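Local coordinates for E3 ubiquitin-protein ligase HERC2 (Homo sapiens, PDB 4L1M), which probably acts as an E3 ubiquitin ligase that passes ubiquitin to target proteins, and contributes here its first RCC1-like beta-propeller domain, at residues G267-I272 with W283-N288; G319-L324 with W335-Q340. All blocks are in the same frame, centred on the assembly; numbering follows the deposited sequence.

Contact 1: residues G267-I272 with W283-N288; sequences GSQFSI and WGKGDN. With SO4 (sulfate ion), chain F.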
ATOM      1  N   GLY A 267      -4.246  -0.041   6.551  1.00 39.75           N
ATOM      2  CA  GLY A 267      -3.518  -1.033   7.334  1.00 38.85           C
ATOM      3  C   GLY A 267      -4.562  -2.010   7.772  1.00 38.10           C
ATOM      4  O   GLY A 267      -5.681  -1.963   7.277  1.00 39.55           O
ATOM      5  N   SER A 268      -4.238  -2.870   8.726  1.00 38.39           N
ATOM      6  CA  SER A 268      -5.193  -3.901   9.166  1.00 37.11           C
ATOM      7  C   SER A 268      -6.327  -3.280   9.955  1.00 35.73           C
ATOM      8  O   SER A 268      -6.133  -2.805  11.062  1.00 37.62           O
ATOM      9  CB  SER A 268      -4.494  -4.975  10.007  1.00 37.19           C
ATOM     10  OG  SER A 268      -5.415  -5.981  10.383  1.00 36.50           O
ATOM     11  N   GLN A 269      -7.495  -3.230   9.331  1.00 34.56           N
ATOM     12  CA  GLN A 269      -8.721  -2.716   9.941  1.00 34.70           C
ATOM     13  C   GLN A 269      -8.684  -1.233  10.258  1.00 36.17           C
ATOM     14  O   GLN A 269      -9.447  -0.768  11.111  1.00 40.88           O
ATOM     15  CB  GLN A 269      -9.089  -3.539  11.191  1.00 35.66           C
ATOM     16  CG  GLN A 269      -9.291  -5.050  10.915  1.00 34.98           C
ATOM     17  CD  GLN A 269     -10.502  -5.321  10.031  1.00 34.07           C
ATOM     18  OE1 GLN A 269     -11.600  -4.976  10.401  1.00 39.25           O
ATOM     19  NE2 GLN A 269     -10.299  -5.873   8.859  1.00 31.79           N
ATOM     20  N   PHE A 270      -7.825  -0.479   9.571  1.00 35.44           N
ATOM     21  CA  PHE A 270      -7.809   0.984   9.700  1.00 37.37           C
ATOM     22  C   PHE A 270      -7.414   1.659   8.399  1.00 36.91           C
ATOM     23  O   PHE A 270      -6.875   1.032   7.502  1.00 37.30           O
ATOM     24  CB  PHE A 270      -6.921   1.464  10.861  1.00 39.76           C
ATOM     25  CG  PHE A 270      -5.437   1.414  10.588  1.00 39.30           C
ATOM     26  CD1 PHE A 270      -4.735   0.250  10.747  1.00 40.91           C
ATOM     27  CD2 PHE A 270      -4.743   2.551  10.247  1.00 40.59           C
ATOM     28  CE1 PHE A 270      -3.350   0.212  10.543  1.00 41.71           C
ATOM     29  CE2 PHE A 270      -3.364   2.520  10.039  1.00 41.21           C
ATOM     30  CZ  PHE A 270      -2.672   1.345  10.177  1.00 39.85           C
ATOM     31  N   SER A 271      -7.692   2.945   8.335  1.00 37.91           N
ATOM     32  CA  SER A 271      -7.628   3.687   7.118  1.00 38.73           C
ATOM     33  C   SER A 271      -6.880   4.992   7.337  1.00 40.26           C
ATOM     34  O   SER A 271      -6.858   5.533   8.435  1.00 41.11           O
ATOM     35  CB  SER A 271      -9.047   3.988   6.673  1.00 40.17           C
ATOM     36  OG  SER A 271      -9.774   2.783   6.489  1.00 40.77           O
ATOM     37  N   ILE A 272      -6.282   5.491   6.263  1.00 40.81           N
ATOM     38  CA  ILE A 272      -5.451   6.677   6.268  1.00 40.63           C
ATOM     39  C   ILE A 272      -5.802   7.548   5.053  1.00 40.82           C
ATOM     40  O   ILE A 272      -5.998   7.038   3.954  1.00 39.30           O
ATOM     41  CB  ILE A 272      -3.985   6.261   6.099  1.00 42.31           C
ATOM     42  CG1 ILE A 272      -3.485   5.481   7.312  1.00 43.08           C
ATOM     43  CG2 ILE A 272      -3.096   7.479   5.829  1.00 44.12           C
ATOM     44  CD1 ILE A 272      -3.168   6.382   8.486  1.00 45.41           C
ATOM     45  N   TRP A 283      -8.311   6.628  10.893  1.00 40.79           N
ATOM     46  CA  TRP A 283      -9.514   6.154  11.560  1.00 39.88           C
ATOM     47  C   TRP A 283      -9.638   4.647  11.371  1.00 39.19           C
ATOM     48  O   TRP A 283      -8.903   4.044  10.565  1.00 38.29           O
ATOM     49  CB  TRP A 283     -10.723   6.893  11.034  1.00 39.95           C
ATOM     50  CG  TRP A 283     -11.044   6.620   9.617  1.00 39.99           C
ATOM     51  CD1 TRP A 283     -12.004   5.779   9.162  1.00 40.26           C
ATOM     52  CD2 TRP A 283     -10.475   7.247   8.455  1.00 40.52           C
ATOM     53  NE1 TRP A 283     -12.061   5.809   7.788  1.00 40.16           N
ATOM     54  CE2 TRP A 283     -11.122   6.694   7.326  1.00 40.81           C
ATOM     55  CE3 TRP A 283      -9.477   8.198   8.254  1.00 40.89           C
ATOM     56  CZ2 TRP A 283     -10.786   7.055   6.009  1.00 39.72           C
ATOM     57  CZ3 TRP A 283      -9.137   8.543   6.935  1.00 40.59           C
ATOM     58  CH2 TRP A 283      -9.798   7.972   5.840  1.00 39.07           C
ATOM     59  N   GLY A 284     -10.518   4.026  12.166  1.00 38.99           N
ATOM     60  CA  GLY A 284     -10.647   2.567  12.215  1.00 37.02           C
ATOM     61  C   GLY A 284     -10.263   1.964  13.559  1.00 36.73           C
ATOM     62  O   GLY A 284     -10.461   2.586  14.602  1.00 38.55           O
ATOM     63  N   LYS A 285      -9.729   0.745  13.535  1.00 34.96           N
ATOM     64  CA  LYS A 285      -9.430   0.001  14.755  1.00 36.27           C
ATOM     65  C   LYS A 285      -8.247   0.611  15.520  1.00 37.74           C
ATOM     66  O   LYS A 285      -7.238   1.011  14.906  1.00 36.61           O
ATOM     67  CB  LYS A 285      -9.085  -1.421  14.382  1.00 37.17           C
ATOM     68  CG  LYS A 285      -9.000  -2.413  15.530  1.00 39.19           C
ATOM     69  CD  LYS A 285      -8.815  -3.823  14.999  1.00 38.60           C
ATOM     70  CE  LYS A 285      -8.760  -4.820  16.147  1.00 41.49           C
ATOM     71  NZ  LYS A 285      -8.401  -6.202  15.708  1.00 41.67           N
ATOM     72  N   GLY A 286      -8.360   0.649  16.842  1.00 37.90           N
ATOM     73  CA  GLY A 286      -7.451   1.393  17.682  1.00 40.08           C
ATOM     74  C   GLY A 286      -6.410   0.550  18.397  1.00 41.93           C
ATOM     75  O   GLY A 286      -5.464   1.092  18.959  1.00 46.66           O
ATOM     76  N   ASP A 287      -6.541  -0.766  18.345  1.00 42.01           N
ATOM     77  CA  ASP A 287      -5.672  -1.644  19.120  1.00 43.56           C
ATOM     78  C   ASP A 287      -4.212  -1.444  18.739  1.00 42.92           C
ATOM     79  O   ASP A 287      -3.875  -1.191  17.579  1.00 42.66           O
ATOM     80  CB  ASP A 287      -6.010  -3.128  18.899  1.00 44.69           C
ATOM     81  CG  ASP A 287      -7.422  -3.495  19.317  1.00 46.12           C
ATOM     82  OD1 ASP A 287      -8.275  -2.591  19.472  1.00 48.93           O
ATOM     83  OD2 ASP A 287      -7.698  -4.715  19.427  1.00 47.96           O
ATOM     84  N   ASN A 288      -3.345  -1.584  19.732  1.00 43.09           N
ATOM     85  CA  ASN A 288      -1.910  -1.549  19.525  1.00 41.86           C
ATOM     86  C   ASN A 288      -1.444  -0.190  19.012  1.00 41.59           C
ATOM     87  O   ASN A 288      -0.389  -0.098  18.410  1.00 40.65           O
ATOM     88  CB  ASN A 288      -1.506  -2.672  18.561  1.00 39.61           C
ATOM     89  CG  ASN A 288      -2.186  -3.985  18.882  1.00 38.64           C
ATOM     90  OD1 ASN A 288      -3.001  -4.481  18.118  1.00 38.38           O
ATOM     91  ND2 ASN A 288      -1.877  -4.532  20.020  1.00 39.77           N
TER
HETATM   92  S   SO4 F 803      -5.447  -7.220  13.913  1.00 61.50           S
HETATM   93  O1  SO4 F 803      -4.195  -6.895  13.228  1.00 59.18           O
HETATM   94  O2  SO4 F 803      -5.544  -8.699  13.986  1.00 60.11           O
HETATM   95  O3  SO4 F 803      -5.510  -6.670  15.284  1.00 64.72           O
HETATM   96  O4  SO4 F 803      -6.548  -6.596  13.145  1.00 62.52           O
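Ser271 and Trp283 face each other as an antiparallel hydrogen-bonded pair. The amide N of Ser271 donates to O of Trp283 at 2.8 Å, almost in line with that carbonyl. In return N of Trp283 reaches O of Ser271 at 3.1 Å. A third backbone bond lies two residues on, where N of Lys285 meets O of Gln269 at 2.9 Å, with the donor tilted 26° from the carbonyl plane. Between them Phe270 and Gly284 form a non-hydrogen-bonded pair with their CA atoms 4.1 Å apart. The positive phi of Gly284 (115°) and the closeness of Phe270 CA and Gln269 O leave no room there for a side chain.

These pairs join strands 270-275 and 280-284, the two middle strands of one four-stranded blade in the RCC1-like beta-propeller. The tight turn before them is a type II beta turn from Gly267 to Phe270.

Packing is carried by Trp283. With chi1 at 66° its CG sits between the backbone N and the carbonyl carbon, and the indole folds back over Ser271. Ser271 CB lies over one face in a CH-pi contact, 3.8 Å from the centroid of the five-membered ring. Ser271 OG is bonded to Gln218 NE2 and to the backbone O of Lys238, both in the preceding blade: one on strand 218-223, the other in the loop after strand 228-232. Phe270 turns its ring away from Trp283 and back over Gly267, whose N lies above the ring centre.

The polar end is Lys285. Its fully extended chain runs alongside Gln269 CB, with CD 3.8 Å from it. NZ of Lys285 then donates to O3 of a sulfate ion at 3.0 Å. Ser268 OG and Arg290 also bond this anion, which probably came from the crystallisation liquor.

Contact 2: residues G319-L324 with W335-Q340; sequences GSTHCL and WGSNDQ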
ATOM      1  N   GLY A 319       1.862  -0.430   7.333  1.00 41.17           N
ATOM      2  CA  GLY A 319       2.059  -1.865   7.473  1.00 40.60           C
ATOM      3  C   GLY A 319       0.790  -2.434   8.062  1.00 41.04           C
ATOM      4  O   GLY A 319      -0.243  -1.789   8.007  1.00 43.71           O
ATOM      5  N   SER A 320       0.842  -3.628   8.635  1.00 39.77           N
ATOM      6  CA  SER A 320      -0.359  -4.222   9.247  1.00 38.53           C
ATOM      7  C   SER A 320      -0.839  -3.397  10.435  1.00 39.06           C
ATOM      8  O   SER A 320      -1.983  -2.935  10.452  1.00 42.84           O
ATOM      9  CB  SER A 320      -0.074  -5.635   9.690  1.00 39.15           C
ATOM     10  OG  SER A 320       0.255  -6.410   8.560  1.00 41.31           O
ATOM     11  N   THR A 321       0.040  -3.187  11.411  1.00 38.49           N
ATOM     12  CA  THR A 321      -0.302  -2.453  12.614  1.00 38.53           C
ATOM     13  C   THR A 321       0.692  -1.327  12.973  1.00 40.57           C
ATOM     14  O   THR A 321       0.730  -0.892  14.116  1.00 40.72           O
ATOM     15  CB  THR A 321      -0.441  -3.416  13.799  1.00 39.70           C
ATOM     16  OG1 THR A 321       0.792  -4.084  14.020  1.00 39.70           O
ATOM     17  CG2 THR A 321      -1.519  -4.452  13.529  1.00 39.41           C
ATOM     18  N   HIS A 322       1.483  -0.865  11.997  1.00 40.58           N
ATOM     19  CA  HIS A 322       2.392   0.268  12.195  1.00 42.00           C
ATOM     20  C   HIS A 322       2.505   1.071  10.911  1.00 43.26           C
ATOM     21  O   HIS A 322       2.135   0.582   9.855  1.00 46.40           O
ATOM     22  CB  HIS A 322       3.763  -0.187  12.662  1.00 42.68           C
ATOM     23  CG  HIS A 322       4.664  -0.675  11.570  1.00 43.16           C
ATOM     24  ND1 HIS A 322       4.534  -1.920  11.002  1.00 42.74           N
ATOM     25  CD2 HIS A 322       5.746  -0.110  10.984  1.00 44.70           C
ATOM     26  CE1 HIS A 322       5.477  -2.097  10.097  1.00 42.51           C
ATOM     27  NE2 HIS A 322       6.232  -1.016  10.071  1.00 45.09           N
ATOM     28  N   CYS A 323       2.973   2.310  11.011  1.00 42.22           N
ATOM     29  CA  CYS A 323       3.050   3.202   9.858  1.00 41.63           C
ATOM     30  C   CYS A 323       4.314   4.005   9.870  1.00 41.31           C
ATOM     31  O   CYS A 323       4.894   4.220  10.920  1.00 41.67           O
ATOM     32  CB  CYS A 323       1.921   4.215   9.875  1.00 42.94           C
ATOM     33  SG  CYS A 323       0.286   3.530   9.725  1.00 42.57           S
ATOM     34  N   LEU A 324       4.707   4.445   8.679  1.00 41.01           N
ATOM     35  CA  LEU A 324       5.740   5.443   8.484  1.00 42.66           C
ATOM     36  C   LEU A 324       5.139   6.625   7.733  1.00 42.05           C
ATOM     37  O   LEU A 324       4.229   6.454   6.923  1.00 40.37           O
ATOM     38  CB  LEU A 324       6.899   4.918   7.646  1.00 43.33           C
ATOM     39  CG  LEU A 324       7.743   3.730   8.107  1.00 44.64           C
ATOM     40  CD1 LEU A 324       9.092   3.737   7.403  1.00 44.98           C
ATOM     41  CD2 LEU A 324       7.952   3.713   9.610  1.00 46.08           C
ATOM     42  N   TRP A 335       4.767   5.364  14.055  1.00 45.75           N
ATOM     43  CA  TRP A 335       3.921   5.104  15.231  1.00 47.98           C
ATOM     44  C   TRP A 335       3.262   3.745  15.093  1.00 45.65           C
ATOM     45  O   TRP A 335       3.249   3.157  14.010  1.00 43.08           O
ATOM     46  CB  TRP A 335       2.829   6.183  15.385  1.00 47.91           C
ATOM     47  CG  TRP A 335       1.800   6.130  14.315  1.00 44.99           C
ATOM     48  CD1 TRP A 335       0.654   5.443  14.348  1.00 45.02           C
ATOM     49  CD2 TRP A 335       1.839   6.797  13.057  1.00 43.96           C
ATOM     50  NE1 TRP A 335      -0.056   5.640  13.191  1.00 44.03           N
ATOM     51  CE2 TRP A 335       0.660   6.476  12.381  1.00 42.71           C
ATOM     52  CE3 TRP A 335       2.748   7.663  12.444  1.00 44.80           C
ATOM     53  CZ2 TRP A 335       0.363   6.968  11.114  1.00 41.37           C
ATOM     54  CZ3 TRP A 335       2.448   8.152  11.178  1.00 44.07           C
ATOM     55  CH2 TRP A 335       1.266   7.788  10.525  1.00 41.64           C
ATOM     56  N   GLY A 336       2.691   3.276  16.197  1.00 46.70           N
ATOM     57  CA  GLY A 336       1.898   2.059  16.187  1.00 45.36           C
ATOM     58  C   GLY A 336       2.538   0.917  16.936  1.00 46.99           C
ATOM     59  O   GLY A 336       3.245   1.117  17.928  1.00 48.07           O
ATOM     60  N   SER A 337       2.259  -0.297  16.472  1.00 46.74           N
ATOM     61  CA  SER A 337       2.645  -1.491  17.203  1.00 48.57           C
ATOM     62  C   SER A 337       4.153  -1.661  17.164  1.00 49.22           C
ATOM     63  O   SER A 337       4.800  -1.308  16.175  1.00 46.89           O
ATOM     64  CB  SER A 337       1.936  -2.719  16.618  1.00 48.48           C
ATOM     65  OG  SER A 337       2.507  -3.928  17.092  1.00 51.09           O
ATOM     66  N   ASN A 338       4.705  -2.202  18.250  1.00 51.96           N
ATOM     67  CA  ASN A 338       6.133  -2.496  18.328  1.00 52.52           C
ATOM     68  C   ASN A 338       6.399  -3.892  18.904  1.00 54.70           C
ATOM     69  O   ASN A 338       7.424  -4.119  19.562  1.00 57.33           O
ATOM     70  CB  ASN A 338       6.840  -1.420  19.154  1.00 52.44           C
ATOM     71  CG  ASN A 338       8.346  -1.403  18.935  1.00 52.83           C
ATOM     72  OD1 ASN A 338       8.829  -1.720  17.855  1.00 50.87           O
ATOM     73  ND2 ASN A 338       9.095  -1.022  19.971  1.00 54.48           N
ATOM     74  N   ASP A 339       5.501  -4.832  18.615  1.00 55.03           N
ATOM     75  CA  ASP A 339       5.657  -6.233  19.073  1.00 59.12           C
ATOM     76  C   ASP A 339       6.869  -6.951  18.475  1.00 59.13           C
ATOM     77  O   ASP A 339       7.386  -7.872  19.080  1.00 59.86           O
ATOM     78  CB  ASP A 339       4.387  -7.058  18.808  1.00 60.94           C
ATOM     79  CG  ASP A 339       3.855  -6.927  17.366  1.00 61.02           C
ATOM     80  OD1 ASP A 339       4.529  -6.388  16.468  1.00 65.19           O
ATOM     81  OD2 ASP A 339       2.722  -7.378  17.131  1.00 67.06           O
ATOM     82  N   GLN A 340       7.305  -6.506  17.291  1.00 61.66           N
ATOM     83  CA  GLN A 340       8.450  -7.071  16.555  1.00 65.40           C
ATOM     84  C   GLN A 340       9.510  -6.021  16.205  1.00 65.72           C
ATOM     85  O   GLN A 340      10.132  -6.097  15.142  1.00 65.70           O
ATOM     86  CB  GLN A 340       7.965  -7.677  15.244  1.00 66.63           C
ATOM     87  CG  GLN A 340       6.818  -8.666  15.379  1.00 69.58           C
ATOM     88  CD  GLN A 340       7.273 -10.019  15.872  1.00 72.98           C
ATOM     89  OE1 GLN A 340       8.436 -10.216  16.233  1.00 73.86           O
ATOM     90  NE2 GLN A 340       6.352 -10.969  15.885  1.00 76.48           N
TER
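The backbones of Cys323 and Trp335 run antiparallel as a hydrogen-bonded pair, and His322 and Gly336 follow as a non-hydrogen-bonded pair. Cys323 N donates to Trp335 O at 3.1 Å; the return bond from Trp335 N to Cys323 O is weak. Ser337 N meets Thr321 O at 2.9 Å, which ties in the residue beyond Gly336.

Cys323 CB lies over one face of the Trp335 indole, 3.6 Å from the centroid of the six-membered ring. The thiol comes in obliquely, with Cys323 SG 3.7 Å from Trp335 CZ2. The Trp335 NE1 bonds to the backbone O of Arg290. His322 CB approaches Trp335 O, but its imidazole leads away and NE2 bonds to Ser375. At the loop end Thr321 OG1 lies against Ser337 CB, 3.1 Å away; the two hydroxyls do not count as a hydrogen bond.

Gly336 has a positive phi (112°), and the chain turns a corner there as it leaves strand 332-335. This join of the two middle strands belongs to a four-stranded antiparallel blade of the RCC1-like beta-propeller.

How the contacts relate
Contacts 1 and 2 are equivalent joins in consecutive blades of the propeller, with centres about 11 Å apart. Each pairs the second and third strands of its own blade. Both are mostly buried, with a partly exposed loop end. Trp283 packs on Ser271, whose hydroxyl bonds to the preceding blade; at the equivalent place Trp335 packs on Cys323, with a sulfur-aromatic contact. Phe270 and His322 hold matching positions; the His322 ring has a polar partner. The charged grip on the sulfate comes from contact 1; Thr321 of contact 2 flanks the same anion with its methyl group. The blades touch directly: Ser268 N probably bonds Ser320 O, and Phe270 CZ packs on Cys323 SG.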